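Local coordinates for glycoside hydrolase family 81 (Clostridium thermocellum, PDB 6FOP), which probably hydrolyses the beta-1,3-glucosidic bonds of laminarin and related beta-1,3-glucans as part of the bacterium's cellulosome, at residues F470-H476 with Y522-E527; V230-E236 with R517-Y522. All coordinates share one frame; numbering follows the deposited sequence.

Both contacts use helix 514-534 of the family 81 C-terminal domain, and they meet at Tyr-522, which takes part in each. The centre of contact 1 lies about 5 Å from the centre of the chain, and every residue that touches is buried: a calcium-bound loop packs one phenylalanine against the helix. Contact 2, centred about 15 Å from the chain centre, sets the helix across the edge strand 223-235 and includes partly exposed residues. Packing in contact 1 is mostly apolar with one bridging water, whereas contact 2 passes from an aromatic stack to a water-linked cluster of charges. The two also touch directly, Pro-472 CB lying 3.7 Å from Val-230 CG1.

Contact 1 (F470-H476 with Y522-E527); sequences FDPYEGH and YLYTTE. With CA (calcium ion), chain B.
A calcium-bound beta-hairpin turn with a G1 beta bulge packs here on helix 514-534, and its Phe-470 ring enters the groove between Tyr-522, Leu-523, Thr-526 and Glu-527. With CG anti to the backbone N (chi1 -168°), the ring lies among the four helix side chains, and Phe-470 O binds the calcium ion at 2.3 Å, alongside Leu-467 O, Arg-468 O and four waters. Leu-523 CD2 sits over one ring face, 3.4 Å from Phe-470 CG and displaced toward the rim, in a CH-pi contact. At the ring edge lie the methyl Thr-526 CG2, near CZ, and Glu-527 OE1, near CD1. The Tyr-522 ring meets Phe-470 obliquely, its plane turned by 75°. Tyr-522 OH touches Pro-472 CB at 3.5 Å, and water 1 links this hydroxyl to Pro-472 O. The bulge itself pairs Gly-475 and His-476 with Asp-471, whose OD1 accepts from Tyr-473 N, closing an Asx turn, and from Glu-474 N, an Asx motif. Gly-475, at positive phi, lays its carbonyl against the helix, where Glu-527 CA approaches Gly-475 O at 3.3 Å in a CH...O contact. Glu-527 bends at chi2 to bring its carboxylate beside His-476; Ser-477 and Trp-501 donate to OE1 and Gln-491 to OE2. That second oxygen, Glu-527 OE2, also lies 3.3 Å from His-476 CB.

Contact 2 (V230-E236 with R517-Y522); sequences VEWSYNE and RDLGIY
Helix 514-534 crosses the edge strand of the antiparallel sheet 223-235, 240-251 and 295-301, a beta-alpha packing joined by the alternate side chains Val-230, Trp-232 and Tyr-234. The axes of the two short segments pass 8.1 Å apart at 102°, so the strand runs nearly square to the helix. Trp-232 and Tyr-522 form an offset stack: the six-membered ring of the indole lies on the phenol ring, centroids 4.1 Å apart and planes only 11° from parallel. Trp-232 chi1 of 56° places CG between the backbone N and the carbonyl carbon, laying the indole over the helix. Tyr-522 CB lies under the five-membered ring in a CH-pi contact, and Leu-519 CD1 touches Trp-232 CZ2 of the benzo ring. Beyond the stack, Val-230 CG2 touches Tyr-522 OH.

Tyr-234 is held between two layers: Ile-521 CD1 stands over the centre of one face, 3.6 Å from Tyr-234 CE2, and Glu-236 CA lies over the opposite face, offset toward the rim. The guanidinium of Arg-517 stands almost perpendicular to this ring, with Arg-517 NH2 at the ring edge, 3.6 Å from Tyr-234 CD2. Bent at chi3, Arg-517 grips Asp-518 OD1 side-on through NE and NH2 in a salt bridge, and NH1 forms another with Glu-509. Asp-518 OD2 takes up the strand backbone through water: water 6 joins it to Tyr-234 N and water 7 to Tyr-234 O. Glu-236 and Arg-517 are too far apart for a direct salt bridge, and waters 8 and 9 span the gap; water 8 donates to Glu-236 OE1 at 2.6 Å and accepts from Arg-517 NH1 at 2.8 Å.

Contact 1 (F470-H476 with Y522-E527)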
loop_
_atom_site.group_PDB
_atom_site.type_symbol
_atom_site.label_atom_id
_atom_site.label_comp_id
_atom_site.label_asym_id
_atom_site.label_seq_id
_atom_site.Cartn_x
_atom_site.Cartn_y
_atom_site.Cartn_z
ATOM N N PHE A 470 -3.739 -0.778 2.844
ATOM C CA PHE A 470 -2.853 0.359 2.668
ATOM C C PHE A 470 -2.117 0.660 3.963
ATOM O O PHE A 470 -2.764 0.693 5.023
ATOM C CB PHE A 470 -3.619 1.581 2.218
ATOM C CG PHE A 470 -2.736 2.703 1.752
ATOM C CD1 PHE A 470 -2.017 2.575 0.550
ATOM C CD2 PHE A 470 -2.652 3.887 2.438
ATOM C CE1 PHE A 470 -1.210 3.605 0.096
ATOM C CE2 PHE A 470 -1.856 4.919 1.971
ATOM C CZ PHE A 470 -1.133 4.772 0.795
ATOM N N ASP A 471 -0.817 0.947 3.888
ATOM C CA ASP A 471 0.011 1.392 5.042
ATOM C C ASP A 471 0.207 2.906 4.841
ATOM O O ASP A 471 0.926 3.335 3.933
ATOM C CB ASP A 471 1.337 0.665 5.005
ATOM C CG ASP A 471 2.286 1.043 6.143
ATOM O OD1 ASP A 471 2.256 2.222 6.563
ATOM O OD2 ASP A 471 3.115 0.162 6.498
ATOM N N PRO A 472 -0.444 3.721 5.670
ATOM C CA PRO A 472 -0.369 5.172 5.450
ATOM C C PRO A 472 1.025 5.781 5.516
ATOM O O PRO A 472 1.271 6.847 4.930
ATOM C CB PRO A 472 -1.278 5.755 6.534
ATOM C CG PRO A 472 -2.116 4.632 6.992
ATOM C CD PRO A 472 -1.351 3.381 6.786
ATOM N N TYR A 473 1.918 5.148 6.271
ATOM C CA TYR A 473 3.233 5.728 6.497
ATOM C C TYR A 473 4.260 5.258 5.466
ATOM O O TYR A 473 5.047 6.062 4.963
ATOM C CB TYR A 473 3.725 5.586 7.956
ATOM C CG TYR A 473 4.597 6.728 8.420
ATOM C CD1 TYR A 473 5.984 6.675 8.270
ATOM C CD2 TYR A 473 4.041 7.817 9.059
ATOM C CE1 TYR A 473 6.774 7.710 8.700
ATOM C CE2 TYR A 473 4.846 8.862 9.498
ATOM C CZ TYR A 473 6.224 8.785 9.358
ATOM O OH TYR A 473 7.031 9.827 9.796
ATOM N N GLU A 474 4.256 3.970 5.152
ATOM C CA GLU A 474 5.092 3.519 4.035
ATOM C C GLU A 474 4.551 4.024 2.696
ATOM O O GLU A 474 5.291 4.011 1.716
ATOM C CB GLU A 474 5.249 1.997 3.992
ATOM C CG GLU A 474 6.090 1.450 5.130
ATOM C CD GLU A 474 6.964 0.269 4.799
ATOM O OE1 GLU A 474 7.223 -0.065 3.595
ATOM O OE2 GLU A 474 7.479 -0.325 5.785
ATOM N N GLY A 475 3.272 4.401 2.656
ATOM C CA GLY A 475 2.655 4.916 1.440
ATOM C C GLY A 475 2.310 3.900 0.385
ATOM O O GLY A 475 2.114 4.275 -0.769
ATOM N N HIS A 476 2.253 2.622 0.754
ATOM C CA HIS A 476 1.898 1.587 -0.185
ATOM C C HIS A 476 1.132 0.504 0.544
ATOM O O HIS A 476 1.051 0.528 1.792
ATOM C CB HIS A 476 3.137 0.995 -0.882
ATOM C CG HIS A 476 4.038 0.264 0.055
ATOM N ND1 HIS A 476 3.803 -1.041 0.445
ATOM C CD2 HIS A 476 5.111 0.691 0.763
ATOM C CE1 HIS A 476 4.693 -1.376 1.369
ATOM N NE2 HIS A 476 5.511 -0.357 1.548
ATOM N N TYR A 522 -6.594 9.749 -2.566
ATOM C CA TYR A 522 -5.573 9.583 -1.516
ATOM C C TYR A 522 -4.740 8.317 -1.714
ATOM O O TYR A 522 -3.487 8.333 -1.754
ATOM C CB TYR A 522 -6.258 9.612 -0.135
ATOM C CG TYR A 522 -5.451 9.013 1.018
ATOM C CD1 TYR A 522 -4.327 9.664 1.514
ATOM C CD2 TYR A 522 -5.781 7.785 1.565
ATOM C CE1 TYR A 522 -3.577 9.127 2.552
ATOM C CE2 TYR A 522 -5.012 7.238 2.587
ATOM C CZ TYR A 522 -3.931 7.909 3.071
ATOM O OH TYR A 522 -3.183 7.347 4.082
ATOM N N LEU A 523 -5.436 7.188 -1.837
ATOM C CA LEU A 523 -4.739 5.904 -2.003
ATOM C C LEU A 523 -3.921 5.839 -3.270
ATOM O O LEU A 523 -2.761 5.427 -3.261
ATOM C CB LEU A 523 -5.736 4.750 -1.930
ATOM C CG LEU A 523 -6.505 4.616 -0.611
ATOM C CD1 LEU A 523 -7.694 3.670 -0.766
ATOM C CD2 LEU A 523 -5.574 4.112 0.498
ATOM N N TYR A 524 -4.562 6.186 -4.379
ATOM C CA TYR A 524 -3.933 6.127 -5.683
ATOM C C TYR A 524 -2.702 7.009 -5.764
ATOM O O TYR A 524 -1.613 6.566 -6.157
ATOM C CB TYR A 524 -4.965 6.558 -6.743
ATOM C CG TYR A 524 -4.419 6.672 -8.149
ATOM C CD1 TYR A 524 -4.314 5.567 -8.986
ATOM C CD2 TYR A 524 -3.974 7.889 -8.631
ATOM C CE1 TYR A 524 -3.788 5.697 -10.271
ATOM C CE2 TYR A 524 -3.475 8.019 -9.918
ATOM C CZ TYR A 524 -3.376 6.923 -10.731
ATOM O OH TYR A 524 -2.871 7.072 -11.993
ATOM N N THR A 525 -2.859 8.277 -5.406
ATOM C CA THR A 525 -1.774 9.229 -5.532
ATOM C C THR A 525 -0.594 8.832 -4.652
ATOM O O THR A 525 0.561 8.877 -5.067
ATOM C CB THR A 525 -2.295 10.637 -5.207
ATOM O OG1 THR A 525 -3.431 10.946 -6.060
ATOM C CG2 THR A 525 -1.229 11.672 -5.432
ATOM N N THR A 526 -0.907 8.418 -3.419
ATOM C CA THR A 526 0.170 8.076 -2.495
ATOM C C THR A 526 0.881 6.784 -2.944
ATOM O O THR A 526 2.115 6.749 -2.988
ATOM C CB THR A 526 -0.360 7.933 -1.080
ATOM O OG1 THR A 526 -1.046 9.126 -0.683
ATOM C CG2 THR A 526 0.811 7.697 -0.121
ATOM N N GLU A 527 0.130 5.728 -3.303
ATOM C CA GLU A 527 0.782 4.512 -3.760
ATOM C C GLU A 527 1.670 4.749 -4.964
ATOM O O GLU A 527 2.786 4.221 -5.038
ATOM C CB GLU A 527 -0.230 3.379 -3.976
ATOM C CG GLU A 527 0.444 2.018 -4.112
ATOM C CD GLU A 527 0.001 0.943 -3.127
ATOM O OE1 GLU A 527 -1.064 1.095 -2.471
ATOM O OE2 GLU A 527 0.761 -0.049 -2.978
HETATM CA CA CA B . -3.373 -0.831 6.672
HETATM O O HOH W 1 -0.709 8.311 3.801
HETATM O O HOH W 2 -1.399 -0.196 7.947
HETATM O O HOH W 3 -1.517 -1.953 5.586
HETATM O O HOH W 4 -3.716 -2.470 8.364
HETATM O O HOH W 5 -4.329 0.662 8.274
#

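Contact 2 (V230-E236 with R517-Y522)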
loop_
_atom_site.group_PDB
_atom_site.type_symbol
_atom_site.label_atom_id
_atom_site.label_comp_id
_atom_site.label_asym_id
_atom_site.label_seq_id
_atom_site.Cartn_x
_atom_site.Cartn_y
_atom_site.Cartn_z
ATOM N N VAL A 230 -3.570 9.660 10.374
ATOM C CA VAL A 230 -3.530 10.363 9.080
ATOM C C VAL A 230 -4.884 10.950 8.744
ATOM O O VAL A 230 -5.913 10.399 9.110
ATOM C CB VAL A 230 -3.040 9.501 7.931
ATOM C CG1 VAL A 230 -1.614 9.061 8.211
ATOM C CG2 VAL A 230 -3.972 8.311 7.650
ATOM N N GLU A 231 -4.844 12.086 8.046
ATOM C CA GLU A 231 -6.034 12.680 7.446
ATOM C C GLU A 231 -5.633 13.146 6.053
ATOM O O GLU A 231 -4.460 13.433 5.816
ATOM C CB GLU A 231 -6.527 13.889 8.234
ATOM C CG GLU A 231 -6.725 13.704 9.709
ATOM C CD GLU A 231 -6.744 15.073 10.371
ATOM O OE1 GLU A 231 -5.669 15.615 10.791
ATOM O OE2 GLU A 231 -7.821 15.644 10.376
ATOM N N TRP A 232 -6.589 13.212 5.133
ATOM C CA TRP A 232 -6.284 13.622 3.758
ATOM C C TRP A 232 -7.321 14.584 3.217
ATOM O O TRP A 232 -8.463 14.617 3.685
ATOM C CB TRP A 232 -6.165 12.416 2.818
ATOM C CG TRP A 232 -7.344 11.542 2.799
ATOM C CD1 TRP A 232 -8.474 11.691 2.020
ATOM C CD2 TRP A 232 -7.553 10.366 3.579
ATOM N NE1 TRP A 232 -9.343 10.684 2.277
ATOM C CE2 TRP A 232 -8.816 9.852 3.226
ATOM C CE3 TRP A 232 -6.784 9.686 4.543
ATOM C CZ2 TRP A 232 -9.341 8.706 3.820
ATOM C CZ3 TRP A 232 -7.299 8.551 5.101
ATOM C CH2 TRP A 232 -8.568 8.073 4.746
ATOM N N SER A 233 -6.900 15.334 2.198
ATOM C CA SER A 233 -7.784 16.258 1.507
ATOM C C SER A 233 -7.410 16.377 0.035
ATOM O O SER A 233 -6.245 16.652 -0.277
ATOM C CB SER A 233 -7.721 17.630 2.190
ATOM O OG SER A 233 -8.542 18.554 1.499
ATOM N N TYR A 234 -8.380 16.166 -0.852
ATOM C CA TYR A 234 -8.230 16.420 -2.276
ATOM C C TYR A 234 -8.753 17.822 -2.525
ATOM O O TYR A 234 -9.912 18.131 -2.188
ATOM C CB TYR A 234 -9.054 15.413 -3.075
ATOM C CG TYR A 234 -9.221 15.718 -4.551
ATOM C CD1 TYR A 234 -8.130 15.969 -5.381
ATOM C CD2 TYR A 234 -10.494 15.765 -5.118
ATOM C CE1 TYR A 234 -8.301 16.213 -6.752
ATOM C CE2 TYR A 234 -10.679 16.001 -6.465
ATOM C CZ TYR A 234 -9.594 16.251 -7.275
ATOM O OH TYR A 234 -9.836 16.461 -8.628
ATOM N N ASN A 235 -7.914 18.663 -3.112
ATOM C CA ASN A 235 -8.300 19.998 -3.553
ATOM C C ASN A 235 -8.550 19.969 -5.041
ATOM O O ASN A 235 -7.622 19.918 -5.836
ATOM C CB ASN A 235 -7.212 21.007 -3.209
ATOM C CG ASN A 235 -7.645 22.426 -3.474
ATOM O OD1 ASN A 235 -8.359 22.692 -4.436
ATOM N ND2 ASN A 235 -7.210 23.354 -2.637
ATOM N N GLU A 236 -9.826 19.980 -5.403
ATOM C CA GLU A 236 -10.202 19.830 -6.807
ATOM C C GLU A 236 -9.733 20.989 -7.676
ATOM O O GLU A 236 -9.360 20.781 -8.835
ATOM C CB GLU A 236 -11.704 19.643 -6.963
ATOM C CG GLU A 236 -12.126 19.247 -8.391
ATOM C CD GLU A 236 -13.604 19.064 -8.493
ATOM O OE1 GLU A 236 -14.285 19.103 -7.448
ATOM O OE2 GLU A 236 -14.117 18.907 -9.606
ATOM N N ARG A 517 -14.698 8.983 -3.393
ATOM C CA ARG A 517 -13.800 9.431 -4.453
ATOM C C ARG A 517 -12.457 9.925 -3.891
ATOM O O ARG A 517 -11.400 9.544 -4.368
ATOM C CB ARG A 517 -14.428 10.543 -5.277
ATOM C CG ARG A 517 -13.542 10.981 -6.408
ATOM C CD ARG A 517 -13.961 12.316 -6.919
ATOM N NE ARG A 517 -13.799 13.357 -5.909
ATOM C CZ ARG A 517 -14.275 14.585 -6.032
ATOM N NH1 ARG A 517 -14.972 14.935 -7.107
ATOM N NH2 ARG A 517 -14.081 15.474 -5.064
ATOM N N ASP A 518 -12.525 10.744 -2.850
ATOM C CA ASP A 518 -11.325 11.380 -2.316
ATOM C C ASP A 518 -10.447 10.362 -1.614
ATOM O O ASP A 518 -9.223 10.490 -1.648
ATOM C CB ASP A 518 -11.708 12.518 -1.376
ATOM C CG ASP A 518 -12.339 13.715 -2.102
ATOM O OD1 ASP A 518 -12.441 13.707 -3.354
ATOM O OD2 ASP A 518 -12.730 14.660 -1.397
ATOM N N LEU A 519 -11.063 9.350 -0.995
ATOM C CA LEU A 519 -10.347 8.175 -0.478
ATOM C C LEU A 519 -9.526 7.546 -1.602
ATOM O O LEU A 519 -8.331 7.245 -1.438
ATOM C CB LEU A 519 -11.341 7.163 0.089
ATOM C CG LEU A 519 -10.829 5.744 0.388
ATOM C CD1 LEU A 519 -9.859 5.723 1.553
ATOM C CD2 LEU A 519 -11.988 4.788 0.612
ATOM N N GLY A 520 -10.164 7.306 -2.738
ATOM C CA GLY A 520 -9.463 6.746 -3.890
ATOM C C GLY A 520 -8.293 7.595 -4.339
ATOM O O GLY A 520 -7.221 7.062 -4.666
ATOM N N ILE A 521 -8.498 8.908 -4.406
ATOM C CA ILE A 521 -7.452 9.827 -4.825
ATOM C C ILE A 521 -6.286 9.768 -3.853
ATOM O O ILE A 521 -5.122 9.745 -4.258
ATOM C CB ILE A 521 -7.992 11.243 -5.076
ATOM C CG1 ILE A 521 -8.967 11.204 -6.258
ATOM C CG2 ILE A 521 -6.858 12.238 -5.301
ATOM C CD1 ILE A 521 -9.718 12.490 -6.496
ATOM N N TYR A 522 -6.594 9.749 -2.566
ATOM C CA TYR A 522 -5.573 9.583 -1.516
ATOM C C TYR A 522 -4.740 8.317 -1.714
ATOM O O TYR A 522 -3.487 8.333 -1.754
ATOM C CB TYR A 522 -6.258 9.612 -0.135
ATOM C CG TYR A 522 -5.451 9.013 1.018
ATOM C CD1 TYR A 522 -4.327 9.664 1.514
ATOM C CD2 TYR A 522 -5.781 7.785 1.565
ATOM C CE1 TYR A 522 -3.577 9.127 2.552
ATOM C CE2 TYR A 522 -5.012 7.238 2.587
ATOM C CZ TYR A 522 -3.931 7.909 3.071
ATOM O OH TYR A 522 -3.183 7.347 4.082
HETATM O O HOH W 6 -10.957 15.702 0.371
HETATM O O HOH W 7 -12.646 17.175 -2.486
HETATM O O HOH W 8 -16.157 17.300 -7.897
HETATM O O HOH W 9 -14.694 18.343 -5.083
#